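Local coordinates for protein amidohydrolase (Xanthomonas campestris pv. campestris, PDB 4DZH) that probably deaminates adenosine-type substrates such as 5'-methylthioadenosine, as a zinc-dependent member of the amidohydrolase superfamily, at residues A301-I313 against T345-G359. Numbering follows the deposited sequence.
Sequences ACALQRASVNLAI and TALDAATTLRAATLG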
loop_
_atom_site.group_PDB
_atom_site.type_symbol
_atom_site.label_atom_id
_atom_site.label_comp_id
_atom_site.label_asym_id
_atom_site.label_seq_id
_atom_site.Cartn_x
_atom_site.Cartn_y
_atom_site.Cartn_z
ATOM N N ALA A 301 8.949 -15.807 -0.173
ATOM C CA ALA A 301 8.303 -15.827 -1.468
ATOM C C ALA A 301 9.268 -15.956 -2.626
ATOM O O ALA A 301 8.971 -16.644 -3.607
ATOM C CB ALA A 301 7.407 -14.585 -1.634
ATOM N N CYS A 302 10.414 -15.280 -2.546
ATOM C CA CYS A 302 11.384 -15.390 -3.617
ATOM C C CYS A 302 11.923 -16.832 -3.687
ATOM O O CYS A 302 12.059 -17.403 -4.769
ATOM C CB CYS A 302 12.537 -14.423 -3.407
ATOM S SG CYS A 302 13.789 -14.583 -4.688
ATOM N N ALA A 303 12.196 -17.413 -2.526
ATOM C CA ALA A 303 12.723 -18.787 -2.519
ATOM C C ALA A 303 11.737 -19.761 -3.163
ATOM O O ALA A 303 12.135 -20.643 -3.952
ATOM C CB ALA A 303 13.085 -19.228 -1.107
ATOM N N LEU A 304 10.455 -19.600 -2.839
ATOM C CA LEU A 304 9.430 -20.494 -3.338
ATOM C C LEU A 304 9.281 -20.303 -4.823
ATOM O O LEU A 304 9.144 -21.270 -5.559
ATOM C CB LEU A 304 8.085 -20.185 -2.671
ATOM C CG LEU A 304 7.930 -20.625 -1.214
ATOM C CD1 LEU A 304 6.779 -19.907 -0.526
ATOM C CD2 LEU A 304 7.653 -22.137 -1.183
ATOM N N GLN A 305 9.269 -19.038 -5.275
ATOM C CA GLN A 305 9.054 -18.800 -6.679
ATOM C C GLN A 305 10.225 -19.392 -7.506
ATOM O O GLN A 305 10.007 -20.049 -8.519
ATOM C CB GLN A 305 8.832 -17.290 -6.924
ATOM C CG GLN A 305 8.487 -16.952 -8.347
ATOM C CD GLN A 305 9.734 -16.727 -9.155
ATOM O OE1 GLN A 305 10.736 -16.222 -8.640
ATOM N NE2 GLN A 305 9.697 -17.113 -10.424
ATOM N N ARG A 306 11.450 -19.184 -7.053
ATOM C CA ARG A 306 12.573 -19.669 -7.839
ATOM C C ARG A 306 12.719 -21.183 -7.766
ATOM O O ARG A 306 13.372 -21.791 -8.614
ATOM C CB ARG A 306 13.865 -18.966 -7.464
ATOM C CG ARG A 306 13.742 -17.460 -7.763
ATOM C CD ARG A 306 14.942 -16.655 -7.333
ATOM N NE ARG A 306 14.855 -15.297 -7.880
ATOM C CZ ARG A 306 15.716 -14.324 -7.604
ATOM N NH1 ARG A 306 16.740 -14.556 -6.778
ATOM N NH2 ARG A 306 15.559 -13.116 -8.153
ATOM N N ALA A 307 12.062 -21.805 -6.791
ATOM C CA ALA A 307 12.087 -23.263 -6.712
ATOM C C ALA A 307 10.924 -23.863 -7.490
ATOM O O ALA A 307 10.655 -25.065 -7.416
ATOM C CB ALA A 307 12.050 -23.698 -5.283
ATOM N N SER A 308 10.246 -22.996 -8.245
ATOM C CA SER A 308 9.119 -23.374 -9.086
ATOM C C SER A 308 7.887 -23.808 -8.288
ATOM O O SER A 308 7.050 -24.563 -8.789
ATOM C CB SER A 308 9.503 -24.457 -10.116
ATOM O OG SER A 308 10.384 -23.941 -11.110
ATOM N N VAL A 309 7.751 -23.308 -7.061
ATOM C CA VAL A 309 6.512 -23.540 -6.342
ATOM C C VAL A 309 5.462 -22.566 -6.849
ATOM O O VAL A 309 5.706 -21.350 -6.822
ATOM C CB VAL A 309 6.668 -23.388 -4.826
ATOM C CG1 VAL A 309 5.261 -23.528 -4.162
ATOM C CG2 VAL A 309 7.630 -24.455 -4.286
ATOM N N ASN A 310 4.337 -23.075 -7.342
ATOM C CA ASN A 310 3.267 -22.169 -7.775
ATOM C C ASN A 310 2.863 -21.190 -6.661
ATOM O O ASN A 310 2.428 -21.615 -5.603
ATOM C CB ASN A 310 2.053 -22.902 -8.289
ATOM C CG ASN A 310 1.036 -21.945 -8.847
ATOM O OD1 ASN A 310 1.261 -21.321 -9.897
ATOM N ND2 ASN A 310 -0.058 -21.776 -8.132
ATOM N N LEU A 311 3.048 -19.886 -6.895
ATOM C CA LEU A 311 2.819 -18.865 -5.859
ATOM C C LEU A 311 1.635 -17.979 -6.242
ATOM O O LEU A 311 1.558 -17.469 -7.365
ATOM C CB LEU A 311 4.057 -17.990 -5.657
ATOM C CG LEU A 311 4.132 -17.011 -4.474
ATOM C CD1 LEU A 311 4.208 -17.751 -3.147
ATOM C CD2 LEU A 311 5.265 -16.055 -4.590
ATOM N N ALA A 312 0.710 -17.824 -5.290
ATOM C CA ALA A 312 -0.411 -16.887 -5.432
ATOM C C ALA A 312 -0.393 -15.857 -4.316
ATOM O O ALA A 312 0.392 -15.934 -3.361
ATOM C CB ALA A 312 -1.708 -17.686 -5.402
ATOM N N ILE A 313 -1.289 -14.856 -4.430
ATOM C CA ILE A 313 -1.335 -13.751 -3.494
ATOM C C ILE A 313 -2.775 -13.611 -3.006
ATOM O O ILE A 313 -3.721 -13.763 -3.783
ATOM C CB ILE A 313 -0.841 -12.443 -4.177
ATOM C CG1 ILE A 313 0.647 -12.564 -4.515
ATOM C CG2 ILE A 313 -1.073 -11.202 -3.258
ATOM C CD1 ILE A 313 1.207 -11.424 -5.353
ATOM N N THR A 345 16.401 -8.170 -6.903
ATOM C CA THR A 345 15.813 -8.731 -8.123
ATOM C C THR A 345 14.689 -9.731 -7.849
ATOM O O THR A 345 14.037 -10.209 -8.780
ATOM C CB THR A 345 16.855 -9.451 -9.034
ATOM O OG1 THR A 345 17.226 -10.719 -8.451
ATOM C CG2 THR A 345 18.069 -8.555 -9.320
ATOM N N ALA A 346 14.447 -10.017 -6.570
ATOM C CA ALA A 346 13.381 -10.930 -6.145
ATOM C C ALA A 346 12.008 -10.430 -6.593
ATOM O O ALA A 346 11.769 -9.202 -6.548
ATOM C CB ALA A 346 13.389 -11.062 -4.633
ATOM N N LEU A 347 11.140 -11.353 -7.004
ATOM C CA LEU A 347 9.740 -11.065 -7.301
ATOM C C LEU A 347 9.598 -9.770 -8.097
ATOM O O LEU A 347 9.015 -8.769 -7.624
ATOM C CB LEU A 347 8.931 -10.996 -6.006
ATOM C CG LEU A 347 7.729 -11.928 -5.978
ATOM C CD1 LEU A 347 8.197 -13.383 -6.050
ATOM C CD2 LEU A 347 6.854 -11.718 -4.744
ATOM N N ASP A 348 10.144 -9.774 -9.308
ATOM C CA ASP A 348 10.074 -8.560 -10.132
ATOM C C ASP A 348 8.637 -8.254 -10.532
ATOM O O ASP A 348 7.719 -9.039 -10.267
ATOM C CB ASP A 348 11.038 -8.589 -11.340
ATOM C CG ASP A 348 10.717 -9.685 -12.371
ATOM O OD1 ASP A 348 9.589 -10.199 -12.447
ATOM O OD2 ASP A 348 11.642 -10.017 -13.152
ATOM N N ALA A 349 8.420 -7.101 -11.150
ATOM C CA ALA A 349 7.054 -6.675 -11.382
ATOM C C ALA A 349 6.254 -7.712 -12.194
ATOM O O ALA A 349 5.097 -8.032 -11.853
ATOM C CB ALA A 349 7.034 -5.320 -12.062
ATOM N N ALA A 350 6.848 -8.192 -13.286
ATOM C CA ALA A 350 6.182 -9.187 -14.128
ATOM C C ALA A 350 5.825 -10.475 -13.357
ATOM O O ALA A 350 4.707 -11.008 -13.509
ATOM C CB ALA A 350 7.048 -9.526 -15.328
ATOM N N THR A 351 6.767 -10.948 -12.550
ATOM C CA THR A 351 6.605 -12.150 -11.730
ATOM C C THR A 351 5.531 -11.961 -10.674
ATOM O O THR A 351 4.718 -12.853 -10.417
ATOM C CB THR A 351 7.936 -12.520 -11.085
ATOM O OG1 THR A 351 8.887 -12.810 -12.127
ATOM C CG2 THR A 351 7.788 -13.743 -10.187
ATOM N N THR A 352 5.512 -10.779 -10.067
ATOM C CA THR A 352 4.486 -10.496 -9.063
ATOM C C THR A 352 3.100 -10.446 -9.724
ATOM O O THR A 352 2.124 -11.006 -9.203
ATOM C CB THR A 352 4.776 -9.166 -8.304
ATOM O OG1 THR A 352 6.039 -9.241 -7.616
ATOM C CG2 THR A 352 3.679 -8.937 -7.290
ATOM N N LEU A 353 2.987 -9.739 -10.850
ATOM C CA LEU A 353 1.719 -9.673 -11.554
ATOM C C LEU A 353 1.270 -11.081 -12.002
ATOM O O LEU A 353 0.063 -11.401 -11.966
ATOM C CB LEU A 353 1.777 -8.673 -12.721
ATOM C CG LEU A 353 0.376 -8.435 -13.319
ATOM C CD1 LEU A 353 -0.556 -7.676 -12.347
ATOM C CD2 LEU A 353 0.495 -7.626 -14.594
ATOM N N ARG A 354 2.243 -11.915 -12.379
ATOM C CA ARG A 354 1.932 -13.302 -12.744
ATOM C C ARG A 354 1.286 -14.045 -11.570
ATOM O O ARG A 354 0.266 -14.702 -11.746
ATOM C CB ARG A 354 3.206 -14.017 -13.201
ATOM C CG ARG A 354 2.966 -15.451 -13.765
ATOM C CD ARG A 354 4.227 -15.942 -14.462
ATOM N NE ARG A 354 4.145 -17.320 -15.018
ATOM C CZ ARG A 354 3.707 -17.572 -16.252
ATOM N NH1 ARG A 354 3.263 -16.559 -16.994
ATOM N NH2 ARG A 354 3.706 -18.842 -16.757
ATOM N N ALA A 355 1.877 -13.923 -10.382
ATOM C CA ALA A 355 1.340 -14.531 -9.171
ATOM C C ALA A 355 -0.090 -14.058 -8.894
ATOM O O ALA A 355 -0.977 -14.859 -8.542
ATOM C CB ALA A 355 2.245 -14.287 -7.996
ATOM N N ALA A 356 -0.317 -12.746 -9.049
ATOM C CA ALA A 356 -1.627 -12.156 -8.802
ATOM C C ALA A 356 -2.735 -12.583 -9.771
ATOM O O ALA A 356 -3.938 -12.349 -9.504
ATOM C CB ALA A 356 -1.507 -10.622 -8.830
ATOM N N THR A 357 -2.368 -13.212 -10.903
ATOM C CA THR A 357 -3.367 -13.563 -11.903
ATOM C C THR A 357 -3.282 -15.059 -12.165
ATOM O O THR A 357 -4.025 -15.825 -11.559
ATOM C CB THR A 357 -3.164 -12.772 -13.219
ATOM O OG1 THR A 357 -1.777 -12.852 -13.633
ATOM C CG2 THR A 357 -3.586 -11.298 -12.980
ATOM N N LEU A 358 -2.348 -15.446 -13.031
ATOM C CA LEU A 358 -2.168 -16.847 -13.418
ATOM C C LEU A 358 -1.756 -17.725 -12.234
ATOM O O LEU A 358 -2.215 -18.883 -12.151
ATOM C CB LEU A 358 -1.125 -16.954 -14.526
ATOM C CG LEU A 358 -1.039 -18.358 -15.147
ATOM C CD1 LEU A 358 -2.371 -18.779 -15.762
ATOM C CD2 LEU A 358 0.095 -18.339 -16.134
ATOM N N GLY A 359 -0.914 -17.230 -11.307
ATOM C CA GLY A 359 -0.554 -18.027 -10.129
ATOM C C GLY A 359 -1.784 -18.352 -9.273
ATOM O O GLY A 359 -2.021 -19.488 -8.821
HETATM O O HOH W 1 11.923 -14.113 -7.275
HETATM O O HOH W 2 -3.113 -14.864 -6.696
#
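Ala355 and Gly359 lie against the backbone of Leu311 and Ala312, where helix 349-359 packs across the outer side of strand 310-313 of the TIM barrel at 83° with axes 6.2 Å apart. The pair illustrates how small residues let a helix sit close on a barrel strand. Leu311 O lies 3.3 Å from Ala355 CB and makes a CA-H...O contact with Gly359 CA (3.5 Å), backbone meeting backbone where Gly359 has no side chain to intervene. Beside it, Ile313 sends CD1 across the side chain of Thr352, 4.0 Å from CG2, and the same methyl reaches Ala355 CB; CG1 stands anti to the carbonyl carbon of Ile313, which directs CD1 to the helix, and helix 326-341 also touches this side chain. Water 2 accepts from Ile313 N and lies 2.8 Å from Ala355 O, one of several acceptors within its reach. The strand also bonds to Val284, His286 and Ala78, the last close to the zinc ligand His79. Toward helix 301-306 the buried packing continues: Leu347 CD1 rests against both Leu311 CD2 and Gln305 CB, and Cys302 SG touches Ala346 CB at 3.5 Å while lying over one face of the Arg306 guanidinium.

The looser, solvent side is where Gln305, Arg306 and Thr345 meet their partners. Gln305, bent at chi2 (-88°), lays its amide against Thr351 CG2 and accepts from water 1, which in turn accepts from Leu347 N. Farther out, the extended Arg306 meets Thr345 OG1 in the guanidinium plane through NH2 (2.9 Å), and Asp343 gathers both residues, by a salt bridge to Arg306 and a hydrogen bond to Thr345. Asn310 ND2, also bonded to Ser283 OG, gives a nearly straight bond (169°) to Gly359 O, 3.1 Å away and close to the plane of the Asn310 amide.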